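Protein (aminopeptidase) (Ochrobactrum anthropi, PDB 1B65) hydrolyses peptides that carry an L-amino acid at the N terminus, as well as esters and amides of D-alanine, as an Ntn hydrolase of the serine type. Local coordinates at residues T60-H65 and I293-A298; R11-G16 and P25-T30; V35-Q40 and G173-G178. All coordinates share one frame; numbering follows the deposited sequence.

Contact 1 of 3, residues T60-H65 and I293-A298; sequences TAILPH and IAFSTA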
loop_
_atom_site.group_PDB
_atom_site.type_symbol
_atom_site.label_atom_id
_atom_site.label_comp_id
_atom_site.label_asym_id
_atom_site.label_seq_id
_atom_site.Cartn_x
_atom_site.Cartn_y
_atom_site.Cartn_z
ATOM N N THR A 60 -5.629 -28.090 0.410
ATOM C CA THR A 60 -6.905 -27.684 1.004
ATOM C C THR A 60 -7.630 -26.834 -0.030
ATOM O O THR A 60 -6.961 -25.998 -0.659
ATOM C CB THR A 60 -6.622 -26.865 2.282
ATOM O OG1 THR A 60 -6.073 -27.774 3.254
ATOM C CG2 THR A 60 -7.905 -26.296 2.865
ATOM N N ALA A 61 -8.917 -27.015 -0.262
ATOM C CA ALA A 61 -9.624 -26.140 -1.211
ATOM C C ALA A 61 -10.862 -25.573 -0.532
ATOM O O ALA A 61 -11.561 -26.281 0.182
ATOM C CB ALA A 61 -10.048 -26.983 -2.420
ATOM N N ILE A 62 -11.055 -24.269 -0.613
ATOM C CA ILE A 62 -12.247 -23.640 -0.023
ATOM C C ILE A 62 -13.005 -23.016 -1.195
ATOM O O ILE A 62 -12.474 -22.103 -1.845
ATOM C CB ILE A 62 -11.773 -22.546 0.962
ATOM C CG1 ILE A 62 -10.916 -23.192 2.068
ATOM C CG2 ILE A 62 -13.005 -21.847 1.552
ATOM C CD1 ILE A 62 -9.876 -22.252 2.624
ATOM N N LEU A 63 -14.238 -23.395 -1.440
ATOM C CA LEU A 63 -14.956 -22.831 -2.597
ATOM C C LEU A 63 -16.228 -22.130 -2.170
ATOM O O LEU A 63 -17.129 -22.779 -1.636
ATOM C CB LEU A 63 -15.377 -24.006 -3.477
ATOM C CG LEU A 63 -15.443 -23.983 -4.980
ATOM C CD1 LEU A 63 -16.592 -24.841 -5.542
ATOM C CD2 LEU A 63 -15.330 -22.626 -5.657
ATOM N N PRO A 64 -16.314 -20.838 -2.392
ATOM C CA PRO A 64 -17.526 -20.068 -2.081
ATOM C C PRO A 64 -18.609 -20.348 -3.118
ATOM O O PRO A 64 -18.286 -20.732 -4.248
ATOM C CB PRO A 64 -17.071 -18.628 -2.185
ATOM C CG PRO A 64 -15.584 -18.640 -2.326
ATOM C CD PRO A 64 -15.215 -19.982 -2.938
ATOM N N HIS A 65 -19.889 -20.222 -2.794
ATOM C CA HIS A 65 -21.008 -20.430 -3.704
ATOM C C HIS A 65 -20.841 -21.725 -4.471
ATOM O O HIS A 65 -20.962 -21.797 -5.696
ATOM C CB HIS A 65 -21.108 -19.249 -4.687
ATOM C CG HIS A 65 -21.418 -17.958 -3.995
ATOM N ND1 HIS A 65 -22.538 -17.778 -3.207
ATOM C CD2 HIS A 65 -20.755 -16.769 -4.023
ATOM C CE1 HIS A 65 -22.547 -16.520 -2.771
ATOM N NE2 HIS A 65 -21.488 -15.910 -3.235
ATOM N N ILE A 293 -6.615 -13.476 4.188
ATOM C CA ILE A 293 -7.544 -13.038 3.135
ATOM C C ILE A 293 -8.939 -13.102 3.741
ATOM O O ILE A 293 -9.191 -14.047 4.492
ATOM C CB ILE A 293 -7.409 -13.878 1.861
ATOM C CG1 ILE A 293 -8.424 -13.376 0.830
ATOM C CG2 ILE A 293 -7.504 -15.380 2.144
ATOM C CD1 ILE A 293 -8.186 -14.053 -0.542
ATOM N N ALA A 294 -9.763 -12.119 3.467
ATOM C CA ALA A 294 -11.135 -12.148 4.023
ATOM C C ALA A 294 -12.086 -11.961 2.830
ATOM O O ALA A 294 -11.760 -11.152 1.964
ATOM C CB ALA A 294 -11.305 -10.994 4.990
ATOM N N PHE A 295 -13.187 -12.682 2.724
ATOM C CA PHE A 295 -14.123 -12.468 1.615
ATOM C C PHE A 295 -15.553 -12.520 2.149
ATOM O O PHE A 295 -15.820 -13.068 3.236
ATOM C CB PHE A 295 -13.909 -13.454 0.495
ATOM C CG PHE A 295 -14.165 -14.915 0.805
ATOM C CD1 PHE A 295 -15.409 -15.496 0.649
ATOM C CD2 PHE A 295 -13.107 -15.698 1.222
ATOM C CE1 PHE A 295 -15.600 -16.838 0.915
ATOM C CE2 PHE A 295 -13.273 -17.046 1.482
ATOM C CZ PHE A 295 -14.521 -17.625 1.323
ATOM N N SER A 296 -16.455 -11.907 1.396
ATOM C CA SER A 296 -17.874 -11.948 1.781
ATOM C C SER A 296 -18.639 -12.689 0.681
ATOM O O SER A 296 -18.308 -12.606 -0.504
ATOM C CB SER A 296 -18.366 -10.490 1.889
ATOM O OG SER A 296 -19.801 -10.470 1.903
ATOM N N THR A 297 -19.676 -13.400 1.085
ATOM C CA THR A 297 -20.506 -14.182 0.138
ATOM C C THR A 297 -21.773 -13.381 -0.117
ATOM O O THR A 297 -22.638 -13.874 -0.827
ATOM C CB THR A 297 -20.569 -15.344 1.156
ATOM O OG1 THR A 297 -19.781 -16.501 0.888
ATOM C CG2 THR A 297 -21.758 -15.326 1.987
ATOM N N ALA A 298 -21.895 -12.168 0.441
ATOM C CA ALA A 298 -23.046 -11.303 0.131
ATOM C C ALA A 298 -22.942 -10.708 -1.266
ATOM O O ALA A 298 -21.925 -10.851 -1.958
ATOM C CB ALA A 298 -23.137 -10.180 1.177
HETATM O O HOH W 1 -20.875 -13.146 -3.548
HETATM O O HOH W 2 -21.124 -18.999 -0.658
#

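Contact 2 of 3, residues R11-G16 and P25-T30; sequences RARDLG and PYNAIT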
loop_
_atom_site.group_PDB
_atom_site.type_symbol
_atom_site.label_atom_id
_atom_site.label_comp_id
_atom_site.label_asym_id
_atom_site.label_seq_id
_atom_site.Cartn_x
_atom_site.Cartn_y
_atom_site.Cartn_z
ATOM N N ARG A 11 -12.627 -31.360 20.336
ATOM C CA ARG A 11 -12.006 -30.135 19.785
ATOM C C ARG A 11 -11.639 -29.298 20.989
ATOM O O ARG A 11 -11.897 -29.740 22.138
ATOM C CB ARG A 11 -12.981 -29.436 18.830
ATOM C CG ARG A 11 -13.303 -30.302 17.610
ATOM C CD ARG A 11 -14.366 -29.585 16.759
ATOM N NE ARG A 11 -13.692 -28.553 15.934
ATOM C CZ ARG A 11 -14.450 -27.674 15.232
ATOM N NH1 ARG A 11 -15.763 -27.734 15.312
ATOM N NH2 ARG A 11 -13.830 -26.782 14.480
ATOM N N ALA A 12 -11.087 -28.083 20.850
ATOM C CA ALA A 12 -10.638 -27.343 22.013
ATOM C C ALA A 12 -11.761 -27.107 23.014
ATOM O O ALA A 12 -11.512 -27.238 24.206
ATOM C CB ALA A 12 -10.016 -25.984 21.692
ATOM N N ARG A 13 -12.971 -26.729 22.573
ATOM C CA ARG A 13 -14.038 -26.465 23.534
ATOM C C ARG A 13 -14.344 -27.718 24.353
ATOM O O ARG A 13 -14.729 -27.600 25.515
ATOM C CB ARG A 13 -15.348 -26.022 22.874
ATOM C CG ARG A 13 -15.218 -24.579 22.392
ATOM C CD ARG A 13 -16.510 -24.178 21.641
ATOM N NE ARG A 13 -16.258 -22.860 21.050
ATOM C CZ ARG A 13 -16.898 -21.765 21.374
ATOM N NH1 ARG A 13 -17.887 -21.821 22.268
ATOM N NH2 ARG A 13 -16.588 -20.629 20.771
ATOM N N ASP A 14 -14.250 -28.889 23.757
ATOM C CA ASP A 14 -14.501 -30.146 24.449
ATOM C C ASP A 14 -13.566 -30.404 25.611
ATOM O O ASP A 14 -13.927 -31.163 26.526
ATOM C CB ASP A 14 -14.347 -31.288 23.431
ATOM C CG ASP A 14 -15.406 -31.160 22.352
ATOM O OD1 ASP A 14 -16.582 -31.015 22.752
ATOM O OD2 ASP A 14 -15.091 -31.191 21.150
ATOM N N LEU A 15 -12.361 -29.847 25.611
ATOM C CA LEU A 15 -11.383 -30.030 26.672
ATOM C C LEU A 15 -11.536 -29.036 27.806
ATOM O O LEU A 15 -10.730 -29.027 28.759
ATOM C CB LEU A 15 -9.960 -29.913 26.107
ATOM C CG LEU A 15 -9.560 -30.915 25.017
ATOM C CD1 LEU A 15 -8.092 -30.683 24.652
ATOM C CD2 LEU A 15 -9.783 -32.336 25.482
ATOM N N GLY A 16 -12.529 -28.155 27.699
ATOM C CA GLY A 16 -12.735 -27.154 28.735
ATOM C C GLY A 16 -11.989 -25.849 28.499
ATOM O O GLY A 16 -11.943 -25.038 29.429
ATOM N N PRO A 25 -23.349 -23.770 13.434
ATOM C CA PRO A 25 -23.691 -25.153 13.715
ATOM C C PRO A 25 -22.540 -26.103 13.831
ATOM O O PRO A 25 -22.505 -26.953 14.737
ATOM C CB PRO A 25 -24.621 -25.535 12.567
ATOM C CG PRO A 25 -25.263 -24.245 12.181
ATOM C CD PRO A 25 -24.209 -23.170 12.369
ATOM N N TYR A 26 -21.530 -25.984 12.945
ATOM C CA TYR A 26 -20.403 -26.894 12.959
ATOM C C TYR A 26 -19.157 -26.256 13.557
ATOM O O TYR A 26 -18.128 -26.920 13.564
ATOM C CB TYR A 26 -20.077 -27.390 11.515
ATOM C CG TYR A 26 -21.234 -28.228 10.999
ATOM C CD1 TYR A 26 -21.481 -29.477 11.581
ATOM C CD2 TYR A 26 -22.097 -27.771 10.015
ATOM C CE1 TYR A 26 -22.536 -30.258 11.139
ATOM C CE2 TYR A 26 -23.146 -28.561 9.558
ATOM C CZ TYR A 26 -23.365 -29.784 10.145
ATOM O OH TYR A 26 -24.413 -30.602 9.727
ATOM N N ASN A 27 -19.227 -24.986 13.945
ATOM C CA ASN A 27 -18.072 -24.267 14.473
ATOM C C ASN A 27 -16.919 -24.392 13.454
ATOM O O ASN A 27 -15.803 -24.835 13.734
ATOM C CB ASN A 27 -17.608 -24.735 15.857
ATOM C CG ASN A 27 -16.521 -23.825 16.434
ATOM O OD1 ASN A 27 -16.328 -22.667 16.065
ATOM N ND2 ASN A 27 -15.815 -24.334 17.435
ATOM N N ALA A 28 -17.279 -24.021 12.217
ATOM C CA ALA A 28 -16.330 -24.140 11.111
ATOM C C ALA A 28 -16.628 -23.156 10.006
ATOM O O ALA A 28 -17.735 -22.637 9.933
ATOM C CB ALA A 28 -16.428 -25.534 10.466
ATOM N N ILE A 29 -15.656 -23.026 9.067
ATOM C CA ILE A 29 -15.886 -22.067 7.973
ATOM C C ILE A 29 -17.042 -22.409 7.061
ATOM O O ILE A 29 -17.683 -21.544 6.434
ATOM C CB ILE A 29 -14.543 -21.892 7.196
ATOM C CG1 ILE A 29 -14.704 -20.641 6.307
ATOM C CG2 ILE A 29 -14.244 -23.130 6.375
ATOM C CD1 ILE A 29 -13.387 -20.129 5.714
ATOM N N THR A 30 -17.482 -23.675 7.017
ATOM C CA THR A 30 -18.673 -24.077 6.264
ATOM C C THR A 30 -19.964 -23.591 6.912
ATOM O O THR A 30 -21.009 -23.718 6.277
ATOM C CB THR A 30 -18.744 -25.616 6.143
ATOM O OG1 THR A 30 -18.615 -26.119 7.473
ATOM C CG2 THR A 30 -17.604 -26.092 5.247
#

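Contact 3 of 3, residues V35-Q40 and G173-G178; sequences VGVGFQ and GPVQEG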
loop_
_atom_site.group_PDB
_atom_site.type_symbol
_atom_site.label_atom_id
_atom_site.label_comp_id
_atom_site.label_asym_id
_atom_site.label_seq_id
_atom_site.Cartn_x
_atom_site.Cartn_y
_atom_site.Cartn_z
ATOM N N VAL A 35 -20.278 -22.040 1.388
ATOM C CA VAL A 35 -18.827 -22.254 1.327
ATOM C C VAL A 35 -18.516 -23.720 1.589
ATOM O O VAL A 35 -18.951 -24.231 2.627
ATOM C CB VAL A 35 -18.103 -21.386 2.377
ATOM C CG1 VAL A 35 -16.616 -21.774 2.446
ATOM C CG2 VAL A 35 -18.288 -19.919 1.969
ATOM N N GLY A 36 -17.757 -24.339 0.719
ATOM C CA GLY A 36 -17.444 -25.788 0.969
ATOM C C GLY A 36 -15.932 -25.925 1.145
ATOM O O GLY A 36 -15.138 -25.089 0.672
ATOM N N VAL A 37 -15.486 -26.982 1.823
ATOM C CA VAL A 37 -14.057 -27.227 2.031
ATOM C C VAL A 37 -13.762 -28.655 1.571
ATOM O O VAL A 37 -14.575 -29.541 1.882
ATOM C CB VAL A 37 -13.686 -27.106 3.525
ATOM C CG1 VAL A 37 -12.249 -27.486 3.822
ATOM C CG2 VAL A 37 -13.953 -25.671 4.019
ATOM N N GLY A 38 -12.681 -28.829 0.822
ATOM C CA GLY A 38 -12.302 -30.181 0.417
ATOM C C GLY A 38 -10.806 -30.379 0.675
ATOM O O GLY A 38 -10.040 -29.403 0.674
ATOM N N PHE A 39 -10.431 -31.639 0.940
ATOM C CA PHE A 39 -9.031 -31.906 1.236
ATOM C C PHE A 39 -8.489 -33.107 0.447
ATOM O O PHE A 39 -9.256 -34.032 0.119
ATOM C CB PHE A 39 -8.833 -32.319 2.704
ATOM C CG PHE A 39 -9.200 -31.319 3.762
ATOM C CD1 PHE A 39 -8.465 -30.151 3.954
ATOM C CD2 PHE A 39 -10.310 -31.529 4.544
ATOM C CE1 PHE A 39 -8.814 -29.266 4.951
ATOM C CE2 PHE A 39 -10.679 -30.651 5.529
ATOM C CZ PHE A 39 -9.940 -29.495 5.740
ATOM N N GLN A 40 -7.186 -33.050 0.196
ATOM C CA GLN A 40 -6.461 -34.211 -0.322
ATOM C C GLN A 40 -5.292 -34.379 0.650
ATOM O O GLN A 40 -4.559 -33.392 0.859
ATOM C CB GLN A 40 -6.047 -34.138 -1.779
ATOM C CG GLN A 40 -4.971 -35.165 -2.144
ATOM C CD GLN A 40 -5.564 -36.555 -2.227
ATOM O OE1 GLN A 40 -6.533 -36.911 -1.558
ATOM N NE2 GLN A 40 -4.950 -37.390 -3.064
ATOM N N GLY A 173 -20.983 -28.925 5.770
ATOM C CA GLY A 173 -20.898 -29.783 6.952
ATOM C C GLY A 173 -19.563 -29.677 7.698
ATOM O O GLY A 173 -18.756 -28.761 7.572
ATOM N N PRO A 174 -19.334 -30.646 8.588
ATOM C CA PRO A 174 -18.197 -30.651 9.471
ATOM C C PRO A 174 -16.893 -30.693 8.680
ATOM O O PRO A 174 -16.822 -31.327 7.630
ATOM C CB PRO A 174 -18.295 -31.955 10.262
ATOM C CG PRO A 174 -19.673 -32.440 10.082
ATOM C CD PRO A 174 -20.252 -31.789 8.854
ATOM N N VAL A 175 -15.909 -30.003 9.248
ATOM C CA VAL A 175 -14.607 -29.938 8.559
ATOM C C VAL A 175 -13.566 -30.678 9.378
ATOM O O VAL A 175 -13.416 -30.400 10.566
ATOM C CB VAL A 175 -14.221 -28.468 8.374
ATOM C CG1 VAL A 175 -12.808 -28.237 7.850
ATOM C CG2 VAL A 175 -15.233 -27.791 7.439
ATOM N N GLN A 176 -12.813 -31.523 8.709
ATOM C CA GLN A 176 -11.701 -32.238 9.319
ATOM C C GLN A 176 -10.610 -31.273 9.734
ATOM O O GLN A 176 -10.413 -30.264 9.069
ATOM C CB GLN A 176 -11.125 -33.225 8.275
ATOM C CG GLN A 176 -10.052 -34.119 8.873
ATOM C CD GLN A 176 -9.469 -35.096 7.865
ATOM O OE1 GLN A 176 -9.779 -35.032 6.674
ATOM N NE2 GLN A 176 -8.622 -35.992 8.341
ATOM N N GLU A 177 -9.933 -31.535 10.858
ATOM C CA GLU A 177 -8.867 -30.664 11.326
ATOM C C GLU A 177 -7.595 -31.447 11.633
ATOM O O GLU A 177 -7.587 -32.692 11.754
ATOM C CB GLU A 177 -9.227 -29.888 12.615
ATOM C CG GLU A 177 -10.433 -28.962 12.381
ATOM C CD GLU A 177 -10.884 -28.350 13.691
ATOM O OE1 GLU A 177 -11.226 -29.140 14.615
ATOM O OE2 GLU A 177 -10.888 -27.136 13.876
ATOM N N GLY A 178 -6.499 -30.706 11.775
ATOM C CA GLY A 178 -5.264 -31.398 12.229
ATOM C C GLY A 178 -4.367 -31.707 11.036
ATOM O O GLY A 178 -4.112 -30.853 10.178
#

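Contact 1 of 3, residues T60-H65 and I293-A298
Pro64 lays the CB-CG side of its ring against the CE1 and CZ end of the Phe295 ring, the two side chains crossing at about a right angle with Pro64 CG 3.7 Å from Phe295 CE1. This is packing between the two stacked sheets of this variant of the Ntn hydrolase fold. Strand 56-63 belongs to one sheet and strand 289-296 to the other, and they meet where both run out into loops. Phe295 holds CG between its backbone N and carbonyl carbon (chi1 64°), which carries the ring across the gap. Two residues earlier on the strand than Pro64, Ile62 CG2 lies at the edge of the same ring, a looser 4.5 Å from Phe295 CZ. Val74 and Ala76 of strand 74-83 and Val254 and Ala256 of strand 251-257 also pack on Phe295, so the ring is enclosed in a hydrophobic layer.

Past the strand ends the chemistry turns polar. His65 has a left-handed backbone (phi 48°, psi 53°), and its imidazole reaches over to Thr297, whose carbonyl O lies near the ring plane 3.3 Å from His65 CE1. Two waters bridge the segments. One sits at the imidazole edge, in plane, hydrogen-bonded to His65 NE2 and to Ala298 O. On the other segment, Ser296 OG closes an ST turn by accepting from Ala298 N at 3.1 Å. The second water lies over one face of the imidazole, toward its rim; it makes a long bond of 3.2 Å with Thr297 OG1 and accepts from His65 N at 2.8 Å.

Contact 2 of 3, residues R11-G16 and P25-T30
Arg11 and Asn27 are the nearest backbone points of segments 11-16 and 25-30, yet their CA atoms stand 10.0 Å apart, so a side chain has to span the distance. Arg11 does it with a chain bent at chi3 (81°), which brings the guanidinium onto two successive carbonyls and joins the N-terminal 3-10 turn to the loop before strand 36-43. NH2 of Arg11 gives a bond of 2.9 Å to Asn27 O, close to the guanidinium plane. Its NH1 takes Tyr26 O at 3.1 Å, tilted from that plane, and adds a weak bond to Asn27 O. Two nitrogens thus grip Asn27 O.

With CG anti to the backbone N (chi1 -172°), the Asn27 amide puts ND2 over one face of the Arg11 guanidinium, while Asn27 CB comes within 3.6 Å of Arg11 NH1. Asp14 OD2 accepts from Arg11 N at 2.6 Å through its anti lone pair.

Arg11 NE forms a salt bridge with Glu177 OE1. Glu334 OE2 of helix 322-342 takes both Arg13 NE, in a salt bridge, and Asn27 ND2; Arg13 NH2 bonds Thr20 O. Arg11 touches Asn338 of that helix and Thr197 of strand 194-204, whose Ser199 N holds Asn27 OD1.

Contact 3 of 3, residues V35-Q40 and G173-G178
Phe39, Val175 and Gln176 carry this contact, in which the loop 173-178 lies beside strand 36-43, one of the two outermost strands within this chain of the four-stranded sheet in the Ntn hydrolase fold. Phe39 projects from the strand toward the loop, and the far end of its ring does the touching. Val175 answers with a single methyl: CG1, anti to the backbone N (chi1 172°), comes up at the ring edge near its plane, 3.8 Å from Phe39 CZ. The same CG1 meets Val37 CG1 at 4.1 Å, so one methyl of the loop touches two residues that lie two apart on the strand.

Gln176 runs past the aromatic ring with its chain extended beyond CG. Its CB rests 3.8 Å from Phe39 CE2 and its amide plane stands almost perpendicular to the ring, with OE1 a loose 4.1 Å from Phe39 CD2. This is contact through the aliphatic stem more than through the polar end, and Gln176 remains largely at the surface.

The loop reaches the strand more directly just before this point, where Ala171 hydrogen-bonds the backbone of Val37. Thr60 of the neighbouring strand 56-63 also packs on Phe39. Gln176 O approaches the ring obliquely, 3.4 Å from Phe39 CZ, and is buried there with no hydrogen-bond partner in the model.

Contact 1 is the buried one, joining the two sheets through hydrophobic packing and bridging waters. Contacts 2 and 3 are only partly buried: contact 2 joins two loops of the N-terminal region, and contact 3 lays a loop on an outermost strand. Contacts 1 and 3 share a sheet: strands 36-43 and 56-63 are neighbours, with probable hydrogen bonds from Ala61 N to Gly38 O and Leu63 N to Gly36 O. Contact 3 is mostly apolar, contact 2 a charged grip on backbone carbonyls, yet they are linked by the Arg11-Glu177 salt bridge and a probable hydrogen bond between Thr30 OG1 and Gly173 O. Contacts 1 and 2 do not touch; contact 3 lies against both.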